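Local coordinates for protein N-acetylglucosaminidase (Paenibacillus barengoltzii, PDB 6INX) that probably hydrolyses N-acetylglucosamine-containing glycans, as a glycoside hydrolase of family 18 built on a TIM barrel, at residues L201-G206 with R210-A215; S299-D302 with Y308-D311. One frame throughout, in Å; residues are numbered along the deposited sequence.

How the contacts relate
Both contacts involve a helix of the family 18 barrel and the chain shortly before it, and they follow in series. Contact 1 is partly buried, its centre about 18 Å from that of the chain, against about 14 Å for contact 2, and draws on backbone carbonyls, two hydroxyls, a water and a guanidinium group to join the loop 201-206 to the start of helix 213-222. Contact 2 is buried and smaller, 81 Å² against 416 Å², and reduces to one salt bridge between the loop 299-302 and helix 303-316. Their centres lie about 13 Å apart, and they touch where L201 CD2 packs 3.6 Å from Y308 O. Only contact 1 reaches the second subunit.

Contact 1 of 2, residues L201-G206 with R210-A215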
loop_
_atom_site.group_PDB
_atom_site.type_symbol
_atom_site.label_atom_id
_atom_site.label_comp_id
_atom_site.label_asym_id
_atom_site.label_seq_id
_atom_site.Cartn_x
_atom_site.Cartn_y
_atom_site.Cartn_z
ATOM N N LEU A 201 1.320 -16.308 1.022
ATOM C CA LEU A 201 2.069 -16.750 -0.144
ATOM C C LEU A 201 1.646 -16.001 -1.409
ATOM O O LEU A 201 2.494 -15.506 -2.157
ATOM C CB LEU A 201 1.908 -18.264 -0.313
ATOM C CG LEU A 201 2.677 -18.843 -1.497
ATOM C CD1 LEU A 201 4.157 -18.503 -1.384
ATOM C CD2 LEU A 201 2.480 -20.354 -1.564
ATOM N N TYR A 202 0.336 -15.932 -1.692
ATOM C CA TYR A 202 -0.139 -15.283 -2.907
ATOM C C TYR A 202 -1.090 -14.138 -2.583
ATOM O O TYR A 202 -1.744 -14.116 -1.539
ATOM C CB TYR A 202 -0.886 -16.259 -3.837
ATOM C CG TYR A 202 -0.052 -17.394 -4.386
ATOM C CD1 TYR A 202 0.903 -17.187 -5.366
ATOM C CD2 TYR A 202 -0.240 -18.684 -3.917
ATOM C CE1 TYR A 202 1.655 -18.251 -5.864
ATOM C CE2 TYR A 202 0.499 -19.741 -4.405
ATOM C CZ TYR A 202 1.440 -19.522 -5.372
ATOM O OH TYR A 202 2.172 -20.591 -5.850
ATOM N N THR A 203 -1.184 -13.197 -3.517
ATOM C CA THR A 203 -2.101 -12.072 -3.388
ATOM C C THR A 203 -3.525 -12.524 -3.689
ATOM O O THR A 203 -3.763 -13.292 -4.621
ATOM C CB THR A 203 -1.681 -10.957 -4.343
ATOM O OG1 THR A 203 -0.335 -10.569 -4.032
ATOM C CG2 THR A 203 -2.604 -9.744 -4.221
ATOM N N GLY A 204 -4.468 -12.070 -2.873
ATOM C CA GLY A 204 -5.858 -12.456 -3.015
ATOM C C GLY A 204 -6.716 -11.420 -3.718
ATOM O O GLY A 204 -6.489 -10.216 -3.603
ATOM N N THR A 205 -7.736 -11.910 -4.424
ATOM C CA THR A 205 -8.687 -11.027 -5.087
ATOM C C THR A 205 -9.488 -10.244 -4.053
ATOM O O THR A 205 -9.907 -10.780 -3.023
ATOM C CB THR A 205 -9.628 -11.830 -6.007
ATOM O OG1 THR A 205 -10.491 -10.934 -6.727
ATOM C CG2 THR A 205 -10.501 -12.794 -5.215
ATOM N N GLY A 206 -9.686 -8.956 -4.324
ATOM C CA GLY A 206 -10.473 -8.126 -3.438
ATOM C C GLY A 206 -9.712 -7.423 -2.337
ATOM O O GLY A 206 -10.338 -6.721 -1.541
ATOM N N ARG A 210 -1.708 -5.229 -2.287
ATOM C CA ARG A 210 -1.421 -6.233 -3.309
ATOM C C ARG A 210 -0.166 -7.060 -3.041
ATOM O O ARG A 210 0.211 -7.870 -3.890
ATOM C CB ARG A 210 -1.367 -5.596 -4.702
ATOM C CG ARG A 210 -2.575 -4.704 -5.032
ATOM C CD ARG A 210 -3.911 -5.444 -4.948
ATOM N NE ARG A 210 -4.021 -6.498 -5.946
ATOM C CZ ARG A 210 -4.835 -7.543 -5.838
ATOM N NH1 ARG A 210 -5.612 -7.680 -4.769
ATOM N NH2 ARG A 210 -4.849 -8.458 -6.801
ATOM N N ILE A 211 0.475 -6.897 -1.888
ATOM C CA ILE A 211 1.722 -7.601 -1.600
ATOM C C ILE A 211 1.445 -9.031 -1.132
ATOM O O ILE A 211 0.359 -9.368 -0.653
ATOM C CB ILE A 211 2.564 -6.801 -0.584
ATOM C CG1 ILE A 211 4.036 -7.250 -0.563
ATOM C CG2 ILE A 211 1.949 -6.899 0.801
ATOM C CD1 ILE A 211 4.771 -7.134 -1.894
ATOM N N SER A 212 2.458 -9.883 -1.293
ATOM C CA SER A 212 2.430 -11.296 -0.939
ATOM C C SER A 212 3.865 -11.789 -1.085
ATOM O O SER A 212 4.722 -11.069 -1.600
ATOM C CB SER A 212 1.494 -12.095 -1.860
ATOM O OG SER A 212 1.965 -12.075 -3.200
ATOM N N VAL A 213 4.122 -13.027 -0.640
ATOM C CA VAL A 213 5.427 -13.641 -0.905
ATOM C C VAL A 213 5.723 -13.618 -2.399
ATOM O O VAL A 213 6.793 -13.182 -2.840
ATOM C CB VAL A 213 5.478 -15.087 -0.377
ATOM C CG1 VAL A 213 6.758 -15.783 -0.888
ATOM C CG2 VAL A 213 5.380 -15.148 1.136
ATOM N N ASP A 214 4.760 -14.090 -3.197
ATOM C CA ASP A 214 4.952 -14.188 -4.636
ATOM C C ASP A 214 5.222 -12.812 -5.245
ATOM O O ASP A 214 6.147 -12.647 -6.050
ATOM C CB ASP A 214 3.701 -14.854 -5.228
ATOM C CG ASP A 214 3.737 -14.986 -6.735
ATOM O OD1 ASP A 214 4.712 -15.531 -7.296
ATOM O OD2 ASP A 214 2.732 -14.563 -7.355
ATOM N N ALA A 215 4.436 -11.802 -4.861
ATOM C CA ALA A 215 4.661 -10.471 -5.418
ATOM C C ALA A 215 5.999 -9.894 -4.967
ATOM O O ALA A 215 6.671 -9.199 -5.738
ATOM C CB ALA A 215 3.518 -9.524 -5.048
HETATM O O HOH W 1 0.419 -13.314 -6.061
#
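The N-terminal cap of helix 213-222 is where the loop 201-206 meets residues 210-215, burying 416 Å² between them. S212 is the N-cap: its OG accepts from A215 N at 3.0 Å, nearly straight at 167°. S212 OG also donates to T203 OG1 (2.9 Å), which in turn donates to R210 O at 2.8 Å from above the carbonyl plane, so a chain of three bonds runs from the helix start through both hydroxyls. T203 has OG1 anti to its carbonyl carbon (chi1 -58°) and CG2 anti to its backbone N, which puts CG2 over the centre of one face of the R210 guanidinium, 3.5 Å above its plane. The R210 chain bends at chi2 and chi3, which brings R210 NH1 to G204 O at 2.9 Å, a bond tilted from the guanidinium plane. NH1 also reaches D207 O, while NE forms a salt bridge with D166 of the second subunit.

In the same first turn, D214 N donates to L201 O at 2.9 Å, nearly along the C=O axis, so the amides of D214 and A215 are taken up by L201 O and S212 OG. A water accepts from T203 N and donates to D214 OD2, bridging loop and helix; both OD2 and this water lie at the edge of the Y202 ring. The carboxylate and ring planes stand 67° apart, with D214 CB 3.6 Å from Y202 CD1. L201 CD1 packs on V213 CG1.

Several elements surround the contact. L201 rests on Y308 and Y312 of helix 303-316, and the Y312 hydroxyl bonds D214 OD1; N200 ND2 bonds to both Y202 O and I211 O, one on each segment, and Y202 makes a backbone hydrogen bond with A286, in the loop between strands 279-283 and 288-292.

Contact 2 of 2, residues S299-D302 with Y308-D311; sequences SYDD and YKCD
The backbones of 299-302 and 308-311 stay well apart, the nearest CA pair, D301 and K309, being 9.9 Å from each other, so that side chains alone span the gap. The first segment leaves strand 297-299, part of the five-stranded antiparallel sheet inserted between barrel strand 230-235 and helix 303-316, and leads back to D302, the N-cap of that helix; the second lies one to two turns into it.

Across this distance D301 and K309 approach from opposite directions. The lysine is extended beyond CG, with chi2, chi3 and chi4 all near 180°, and this straight chain carries NZ to the carboxylate. There D301 OD2 offers its syn lone pair, on the side of OD1, to K309 NZ in a salt bridge of 2.7 Å. D301 OD1 lies farther, 3.3 Å from K309 NZ, and the ammonium group therefore favours one oxygen. K309 CE accompanies it, 3.5 Å from D301 OD1.

Neither charged group depends on this bond alone. D301 OD2 also accepts from A235 N and OD1 bonds to S305 OG in the first turn of the helix, which tie the carboxylate both to the end of strand 230-235 and to the helix. NZ additionally bonds to T199 OG1 and to G233 O of the same strand.

With both residues buried, each member of the ion pair thus has two further hydrogen-bond partners. Such mutual compensation probably favours the charged forms of both groups, and the separate bonds to A235 N and G233 O link barrel strand 230-235 to helix 303-316 and the loop preceding it.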
loop_
_atom_site.group_PDB
_atom_site.type_symbol
_atom_site.label_atom_id
_atom_site.label_comp_id
_atom_site.label_asym_id
_atom_site.label_seq_id
_atom_site.Cartn_x
_atom_site.Cartn_y
_atom_site.Cartn_z
ATOM N N SER A 299 -4.562 -13.186 11.522
ATOM C CA SER A 299 -3.835 -13.739 10.386
ATOM C C SER A 299 -2.576 -14.432 10.895
ATOM O O SER A 299 -1.870 -13.885 11.742
ATOM C CB SER A 299 -3.399 -12.597 9.461
ATOM O OG SER A 299 -2.432 -13.051 8.546
ATOM N N TYR A 300 -2.257 -15.609 10.350
ATOM C CA TYR A 300 -1.106 -16.357 10.857
ATOM C C TYR A 300 -0.609 -17.326 9.790
ATOM O O TYR A 300 -1.202 -17.449 8.724
ATOM C CB TYR A 300 -1.458 -17.061 12.181
ATOM C CG TYR A 300 -2.438 -18.211 12.076
ATOM C CD1 TYR A 300 -3.755 -17.998 11.698
ATOM C CD2 TYR A 300 -2.048 -19.511 12.381
ATOM C CE1 TYR A 300 -4.660 -19.045 11.612
ATOM C CE2 TYR A 300 -2.955 -20.574 12.301
ATOM C CZ TYR A 300 -4.256 -20.328 11.919
ATOM O OH TYR A 300 -5.162 -21.374 11.836
ATOM N N ASP A 301 0.509 -17.999 10.101
ATOM C CA ASP A 301 1.064 -19.105 9.323
ATOM C C ASP A 301 0.828 -20.400 10.095
ATOM O O ASP A 301 0.897 -20.421 11.333
ATOM C CB ASP A 301 2.596 -18.948 9.194
ATOM C CG ASP A 301 3.070 -18.616 7.771
ATOM O OD1 ASP A 301 2.316 -18.792 6.790
ATOM O OD2 ASP A 301 4.239 -18.170 7.640
ATOM N N ASP A 302 0.541 -21.481 9.371
ATOM C CA ASP A 302 0.465 -22.782 10.035
ATOM C C ASP A 302 1.221 -23.835 9.237
ATOM O O ASP A 302 1.930 -23.498 8.287
ATOM C CB ASP A 302 -0.993 -23.180 10.332
ATOM C CG ASP A 302 -1.822 -23.447 9.080
ATOM O OD1 ASP A 302 -1.296 -23.396 7.955
ATOM O OD2 ASP A 302 -3.028 -23.726 9.227
ATOM N N TYR A 308 2.906 -25.010 1.641
ATOM C CA TYR A 308 2.769 -24.312 0.368
ATOM C C TYR A 308 3.966 -23.406 0.099
ATOM O O TYR A 308 4.442 -23.323 -1.038
ATOM C CB TYR A 308 1.465 -23.510 0.327
ATOM C CG TYR A 308 0.250 -24.320 -0.082
ATOM C CD1 TYR A 308 0.063 -24.702 -1.406
ATOM C CD2 TYR A 308 -0.713 -24.681 0.852
ATOM C CE1 TYR A 308 -1.051 -25.440 -1.787
ATOM C CE2 TYR A 308 -1.835 -25.420 0.480
ATOM C CZ TYR A 308 -1.990 -25.797 -0.839
ATOM O OH TYR A 308 -3.099 -26.531 -1.222
ATOM N N LYS A 309 4.478 -22.737 1.132
ATOM C CA LYS A 309 5.654 -21.889 0.952
ATOM C C LYS A 309 6.873 -22.708 0.545
ATOM O O LYS A 309 7.653 -22.285 -0.315
ATOM C CB LYS A 309 5.934 -21.101 2.233
ATOM C CG LYS A 309 4.899 -20.007 2.533
ATOM C CD LYS A 309 5.300 -19.166 3.742
ATOM C CE LYS A 309 4.266 -18.066 3.999
ATOM N NZ LYS A 309 4.635 -17.151 5.129
ATOM N N CYS A 310 7.037 -23.897 1.134
ATOM C CA CYS A 310 8.164 -24.759 0.782
ATOM C C CYS A 310 8.053 -25.268 -0.650
ATOM O O CYS A 310 9.049 -25.280 -1.387
ATOM C CB CYS A 310 8.247 -25.935 1.753
ATOM S SG CYS A 310 8.716 -25.484 3.426
ATOM N N ASP A 311 6.852 -25.693 -1.064
ATOM C CA ASP A 311 6.657 -26.127 -2.445
ATOM C C ASP A 311 6.973 -25.004 -3.420
ATOM O O ASP A 311 7.520 -25.245 -4.503
ATOM C CB ASP A 311 5.213 -26.591 -2.666
ATOM C CG ASP A 311 4.840 -27.806 -1.831
ATOM O OD1 ASP A 311 5.744 -28.543 -1.391
ATOM O OD2 ASP A 311 3.629 -28.030 -1.625
#